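Local coordinates for carbamate kinase (Aeropyrum pernix, PDB 2E9Y), which probably catalyses the reversible ATP-dependent phosphorylation of carbamate to carbamoyl phosphate, as a member of the amino acid kinase family, at the interface of chains A and B. Sequence-based numbering; all coordinates share one arbitrary frame. Chains: chain A/B, Carbamate kinase.

The interface of chains A and B. Residues chain A 69, 73-74; chain B 23, 61, 64.
A:Arg73 meets B:Glu64 in a side-on, two-pronged salt bridge where two copies of this amino acid kinase family protein pack about a two-fold axis, a pairing that may well be the biological dimer. A:Arg73 NE donates to B:Glu64 OE2 at 2.8 Å. The second bond runs from A:Arg73 NH2 to B:Glu64 OE1 at 3.0 Å. Guanidinium and carboxylate lie nearly coplanar, their planes 10° apart, and each oxygen is met on its syn side by a donor tilted about 20° from the carboxylate plane; the paired hydrogen bonds hold both flat groups against rotation. B:Glu64 reaches out from helix 56-68 with an extended chain, CG anti to its backbone N (chi1 -180°), whereas the arginine chain bends at chi2 and chi3 to present its NE edge.

One helical turn earlier, B:Tyr61 stands in the tightly packed part. Its phenol OH donates to the carbonyl O of A:Pro74 at 2.5 Å, a very short bond, with the donor tilted from the carbonyl plane. CD1 of A:Leu69 approaches the B:Tyr61 ring from one face, just beyond its rim, 3.5 Å from CE1 of that ring, while the other methyl, CD2, lies on the aliphatic CG of B:Glu64 at the same separation. The guanidinium stands almost perpendicular to the phenol ring, with NH2 near the ring edge.

Towards B:Val23 the contact is looser: its CG2 stays 4.3 Å from CG of A:Pro74, and water 1 bridges A:Arg73 NH1, at 3.1 Å, to the backbone N of B:Val23. A leucine in place of A:Arg73 would probably leave the B:Glu64 carboxylate without its charged mate and free to turn, and would break this water link.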
loop_
_atom_site.group_PDB
_atom_site.type_symbol
_atom_site.label_atom_id
_atom_site.label_comp_id
_atom_site.label_asym_id
_atom_site.label_seq_id
_atom_site.Cartn_x
_atom_site.Cartn_y
_atom_site.Cartn_z
ATOM N N LEU A 69 -3.598 15.958 14.255
ATOM C CA LEU A 69 -5.001 16.259 13.993
ATOM C C LEU A 69 -5.698 16.663 15.289
ATOM O O LEU A 69 -5.212 16.365 16.382
ATOM C CB LEU A 69 -5.720 15.027 13.423
ATOM C CG LEU A 69 -5.323 14.509 12.038
ATOM C CD1 LEU A 69 -5.874 13.101 11.827
ATOM C CD2 LEU A 69 -5.855 15.459 10.972
ATOM N N ARG A 73 -10.515 13.845 16.027
ATOM C CA ARG A 73 -10.298 13.025 14.838
ATOM C C ARG A 73 -9.647 11.702 15.231
ATOM O O ARG A 73 -8.857 11.636 16.174
ATOM C CB ARG A 73 -9.402 13.771 13.840
ATOM C CG ARG A 73 -9.943 15.128 13.394
ATOM C CD ARG A 73 -11.212 14.997 12.560
ATOM N NE ARG A 73 -10.933 14.560 11.193
ATOM C CZ ARG A 73 -11.546 13.544 10.588
ATOM N NH1 ARG A 73 -12.479 12.850 11.229
ATOM N NH2 ARG A 73 -11.223 13.220 9.342
ATOM N N PRO A 74 -9.977 10.619 14.520
ATOM C CA PRO A 74 -9.364 9.339 14.875
ATOM C C PRO A 74 -7.934 9.223 14.349
ATOM O O PRO A 74 -7.600 9.799 13.314
ATOM C CB PRO A 74 -10.293 8.326 14.218
ATOM C CG PRO A 74 -10.694 9.041 12.954
ATOM C CD PRO A 74 -10.990 10.447 13.461
ATOM N N VAL B 23 -13.724 7.309 9.064
ATOM C CA VAL B 23 -12.558 6.500 8.735
ATOM C C VAL B 23 -11.816 5.854 9.899
ATOM O O VAL B 23 -10.683 5.407 9.733
ATOM C CB VAL B 23 -11.550 7.317 7.903
ATOM C CG1 VAL B 23 -12.186 7.723 6.581
ATOM C CG2 VAL B 23 -11.111 8.549 8.675
ATOM N N TYR B 61 -8.521 12.331 4.435
ATOM C CA TYR B 61 -8.011 12.228 5.802
ATOM C C TYR B 61 -6.487 12.385 5.815
ATOM O O TYR B 61 -5.920 13.056 6.684
ATOM C CB TYR B 61 -8.399 10.863 6.391
ATOM C CG TYR B 61 -7.768 10.534 7.732
ATOM C CD1 TYR B 61 -8.346 10.965 8.934
ATOM C CD2 TYR B 61 -6.606 9.765 7.803
ATOM C CE1 TYR B 61 -7.780 10.625 10.172
ATOM C CE2 TYR B 61 -6.034 9.424 9.031
ATOM C CZ TYR B 61 -6.626 9.850 10.209
ATOM O OH TYR B 61 -6.076 9.470 11.420
ATOM N N GLU B 64 -5.558 15.978 5.236
ATOM C CA GLU B 64 -5.889 16.711 6.455
ATOM C C GLU B 64 -4.782 16.545 7.499
ATOM O O GLU B 64 -4.368 17.509 8.155
ATOM C CB GLU B 64 -7.210 16.182 7.012
ATOM C CG GLU B 64 -7.689 16.859 8.276
ATOM C CD GLU B 64 -8.925 16.185 8.841
ATOM O OE1 GLU B 64 -9.476 15.292 8.161
ATOM O OE2 GLU B 64 -9.346 16.549 9.960
HETATM O O HOH W 1 -13.764 10.153 10.453
#